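Local coordinates for protein peptidoglycan N-acetylglucosamine deacetylase (Agathobacter rectalis, PDB 5JMU) that probably hydrolyses carbon-nitrogen bonds other than peptide bonds, as a zinc-binding polysaccharide deacetylase of the NodB type whose catalytic domain is the part crystallised, at residues I22-D27 against Y208-L213. Residues are numbered along the deposited sequence; the frame is centred on the assembly and turned at random.
Sequences IYLTFD and YTFLPL
Ile22 and Phe210 pair in parallel and show how a short strand, 209-210, adds to the start of strand 21-27, which farther along pairs with 49-53: Ile22 N donates to Thr209 O (2.8 Å), and Ile22 O accepts from Leu211 N (2.9 Å, 161° at the hydrogen). Packing is tight on the face that carries both side chains. Ile22 CG2 lies 3.7 Å from Phe210 CE2, while Ile22 CD1, held out by an extended chi2 of 169°, reaches Tyr208 CB at 3.6 Å. Leu24 brings CG to the edge of the Phe210 ring. Helix 196-205 closes this side through Ile200 and Gln204.

On the other face, Leu213 crosses Tyr23 at about a right angle and lays CD2 over its ring, 3.7 Å from the centroid in a CH-pi contact; Pro212 O meets the ring edge. Replacing Tyr23 by an alanine would probably leave Leu213 CD2 without its aromatic platform and open a gap beside Leu211 CB.

Beyond Leu211 the chains diverge, and direct pairing gives way to water. One water accepts from Leu24 N and probably donates to Leu211 O, and a second bridges that oxygen to Leu24 O (2.7 Å from the water). Two direct bonds thus set the register at Ile22, whereas farther on water links Leu211 O to Leu24, and Leu213 packs on Tyr23 and Thr25.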
ATOM      1  N   ILE A  22      13.163   4.699  -0.565  1.00 12.11           N
ATOM      2  CA  ILE A  22      12.295   3.580  -0.141  1.00 10.59           C
ATOM      3  C   ILE A  22      10.939   4.118   0.284  1.00  9.93           C
ATOM      4  O   ILE A  22      10.842   4.963   1.208  1.00 10.58           O
ATOM      5  CB  ILE A  22      12.915   2.779   1.021  1.00 10.90           C
ATOM      6  CG1 ILE A  22      14.306   2.246   0.618  1.00 12.29           C
ATOM      7  CG2 ILE A  22      11.975   1.602   1.399  1.00 10.87           C
ATOM      8  CD1 ILE A  22      15.099   1.687   1.781  1.00 13.22           C
ATOM      9  N   TYR A  23       9.892   3.586  -0.344  1.00 10.89           N
ATOM     10  CA  TYR A  23       8.532   3.862   0.100  1.00 10.64           C
ATOM     11  C   TYR A  23       8.101   2.618   0.854  1.00  9.70           C
ATOM     12  O   TYR A  23       7.788   1.595   0.217  1.00  9.60           O
ATOM     13  CB  TYR A  23       7.593   4.126  -1.080  1.00  9.02           C
ATOM     14  CG  TYR A  23       7.942   5.338  -1.945  1.00 10.30           C
ATOM     15  CD1 TYR A  23       7.531   6.622  -1.604  1.00 10.88           C
ATOM     16  CD2 TYR A  23       8.610   5.161  -3.167  1.00  9.83           C
ATOM     17  CE1 TYR A  23       7.828   7.706  -2.434  1.00 10.32           C
ATOM     18  CE2 TYR A  23       8.913   6.247  -4.006  1.00 11.92           C
ATOM     19  CZ  TYR A  23       8.517   7.516  -3.637  1.00 10.58           C
ATOM     20  OH  TYR A  23       8.816   8.577  -4.470  1.00 12.55           O
ATOM     21  N   LEU A  24       8.071   2.674   2.193  1.00  8.64           N
ATOM     22  CA  LEU A  24       7.493   1.561   2.953  1.00 10.33           C
ATOM     23  C   LEU A  24       5.975   1.663   2.836  1.00 10.65           C
ATOM     24  O   LEU A  24       5.385   2.753   3.038  1.00 11.32           O
ATOM     25  CB  LEU A  24       7.893   1.625   4.444  1.00 11.45           C
ATOM     26  CG  LEU A  24       9.352   1.371   4.747  1.00  9.68           C
ATOM     27  CD1 LEU A  24       9.605   1.604   6.252  1.00 12.26           C
ATOM     28  CD2 LEU A  24       9.692  -0.048   4.360  1.00 12.72           C
ATOM     29  N   THR A  25       5.327   0.562   2.469  1.00 10.14           N
ATOM     30  CA  THR A  25       3.864   0.567   2.371  1.00 10.79           C
ATOM     31  C   THR A  25       3.289  -0.617   3.099  1.00 10.60           C
ATOM     32  O   THR A  25       3.896  -1.690   3.174  1.00 10.35           O
ATOM     33  CB  THR A  25       3.359   0.561   0.906  1.00 10.50           C
ATOM     34  OG1 THR A  25       3.523  -0.747   0.294  1.00 11.19           O
ATOM     35  CG2 THR A  25       4.131   1.602   0.089  1.00 12.10           C
ATOM     36  N   PHE A  26       2.079  -0.442   3.619  1.00 10.40           N
ATOM     37  CA  PHE A  26       1.441  -1.449   4.479  1.00 12.08           C
ATOM     38  C   PHE A  26      -0.003  -1.679   4.043  1.00 10.44           C
ATOM     39  O   PHE A  26      -0.820  -0.720   4.065  1.00 11.48           O
ATOM     40  CB  PHE A  26       1.487  -0.979   5.950  1.00 11.01           C
ATOM     41  CG  PHE A  26       2.909  -0.793   6.451  1.00  9.40           C
ATOM     42  CD1 PHE A  26       3.635  -1.900   6.921  1.00 11.55           C
ATOM     43  CD2 PHE A  26       3.518   0.460   6.402  1.00 11.20           C
ATOM     44  CE1 PHE A  26       4.981  -1.777   7.333  1.00 12.62           C
ATOM     45  CE2 PHE A  26       4.859   0.621   6.815  1.00 13.73           C
ATOM     46  CZ  PHE A  26       5.591  -0.509   7.275  1.00 12.02           C
ATOM     47  N   ASP A  27      -0.325  -2.944   3.752  1.00 11.74           N
ATOM     48  CA  ASP A  27      -1.679  -3.330   3.314  1.00 10.44           C
ATOM     49  C   ASP A  27      -2.433  -3.996   4.401  1.00 13.62           C
ATOM     50  O   ASP A  27      -1.843  -4.637   5.287  1.00 13.04           O
ATOM     51  CB  ASP A  27      -1.670  -4.376   2.168  1.00 10.29           C
ATOM     52  CG  ASP A  27      -1.387  -3.783   0.804  1.00 12.05           C
ATOM     53  OD1 ASP A  27      -1.005  -2.607   0.699  1.00 12.47           O
ATOM     54  OD2 ASP A  27      -1.509  -4.597  -0.145  1.00 14.66           O
ATOM     55  N   TYR A 208      19.909   5.419   2.218  1.00 12.88           N
ATOM     56  CA  TYR A 208      18.535   5.441   1.702  1.00 12.59           C
ATOM     57  C   TYR A 208      17.673   6.475   2.431  1.00 13.76           C
ATOM     58  O   TYR A 208      17.881   6.743   3.640  1.00 16.53           O
ATOM     59  CB  TYR A 208      17.864   4.057   1.830  1.00 13.40           C
ATOM     60  CG  TYR A 208      18.460   3.046   0.901  1.00 12.71           C
ATOM     61  CD1 TYR A 208      19.640   2.373   1.236  1.00 14.92           C
ATOM     62  CD2 TYR A 208      17.901   2.830  -0.340  1.00 11.88           C
ATOM     63  CE1 TYR A 208      20.211   1.465   0.377  1.00 16.06           C
ATOM     64  CE2 TYR A 208      18.475   1.906  -1.236  1.00 15.91           C
ATOM     65  CZ  TYR A 208      19.632   1.239  -0.850  1.00 15.52           C
ATOM     66  OH  TYR A 208      20.226   0.323  -1.673  1.00 18.29           O
ATOM     67  N   THR A 209      16.694   7.013   1.696  1.00 10.79           N
ATOM     68  CA  THR A 209      15.711   7.972   2.241  1.00 10.89           C
ATOM     69  C   THR A 209      14.337   7.326   2.183  1.00 12.34           C
ATOM     70  O   THR A 209      13.923   6.875   1.111  1.00 12.61           O
ATOM     71  CB  THR A 209      15.686   9.282   1.437  1.00 10.61           C
ATOM     72  OG1 THR A 209      16.988   9.880   1.557  1.00 13.98           O
ATOM     73  CG2 THR A 209      14.638  10.223   2.044  1.00 13.35           C
ATOM     74  N   PHE A 210      13.645   7.279   3.325  1.00 11.18           N
ATOM     75  CA  PHE A 210      12.271   6.780   3.416  1.00 10.96           C
ATOM     76  C   PHE A 210      11.292   7.885   3.190  1.00 11.51           C
ATOM     77  O   PHE A 210      11.357   8.936   3.851  1.00 12.28           O
ATOM     78  CB  PHE A 210      12.034   6.150   4.781  1.00 11.15           C
ATOM     79  CG  PHE A 210      12.801   4.869   4.977  1.00 10.05           C
ATOM     80  CD1 PHE A 210      14.112   4.913   5.472  1.00 12.53           C
ATOM     81  CD2 PHE A 210      12.230   3.647   4.691  1.00 12.46           C
ATOM     82  CE1 PHE A 210      14.870   3.734   5.632  1.00 13.67           C
ATOM     83  CE2 PHE A 210      12.929   2.482   4.871  1.00 11.32           C
ATOM     84  CZ  PHE A 210      14.280   2.512   5.338  1.00 12.38           C
ATOM     85  N   LEU A 211      10.374   7.667   2.237  1.00  9.44           N
ATOM     86  CA  LEU A 211       9.381   8.670   1.907  1.00 11.64           C
ATOM     87  C   LEU A 211       7.981   8.068   1.911  1.00 11.87           C
ATOM     88  O   LEU A 211       7.820   6.863   1.680  1.00 11.36           O
ATOM     89  CB  LEU A 211       9.680   9.234   0.531  1.00 10.84           C
ATOM     90  CG  LEU A 211      10.955  10.031   0.311  1.00 12.26           C
ATOM     91  CD1 LEU A 211      11.094  10.399  -1.176  1.00 14.63           C
ATOM     92  CD2 LEU A 211      10.891  11.257   1.191  1.00 14.76           C
ATOM     93  N   PRO A 212       6.947   8.885   2.107  1.00 10.94           N
ATOM     94  CA  PRO A 212       5.548   8.493   1.848  1.00 12.00           C
ATOM     95  C   PRO A 212       5.186   8.727   0.374  1.00 11.39           C
ATOM     96  O   PRO A 212       5.794   9.580  -0.294  1.00 11.03           O
ATOM     97  CB  PRO A 212       4.733   9.427   2.737  1.00 13.32           C
ATOM     98  CG  PRO A 212       5.574  10.772   2.669  1.00 11.57           C
ATOM     99  CD  PRO A 212       7.066  10.304   2.531  1.00 11.66           C
ATOM    100  N   LEU A 213       4.220   7.961  -0.140  1.00 12.64           N
ATOM    101  CA  LEU A 213       3.770   8.182  -1.514  1.00 10.85           C
ATOM    102  C   LEU A 213       2.906   9.406  -1.529  1.00 10.10           C
ATOM    103  O   LEU A 213       2.055   9.601  -0.639  1.00 13.80           O
ATOM    104  CB  LEU A 213       2.982   6.960  -2.041  1.00 10.46           C
ATOM    105  CG  LEU A 213       3.859   5.738  -2.378  1.00 12.08           C
ATOM    106  CD1 LEU A 213       2.964   4.495  -2.493  1.00 14.08           C
ATOM    107  CD2 LEU A 213       4.678   5.967  -3.638  1.00 10.60           C
TER
HETATM  108  O   HOH W   1       8.689   5.045   3.806  1.00 10.46           O
HETATM  109  O   HOH W   2       5.643   5.068   1.593  1.00 11.53           O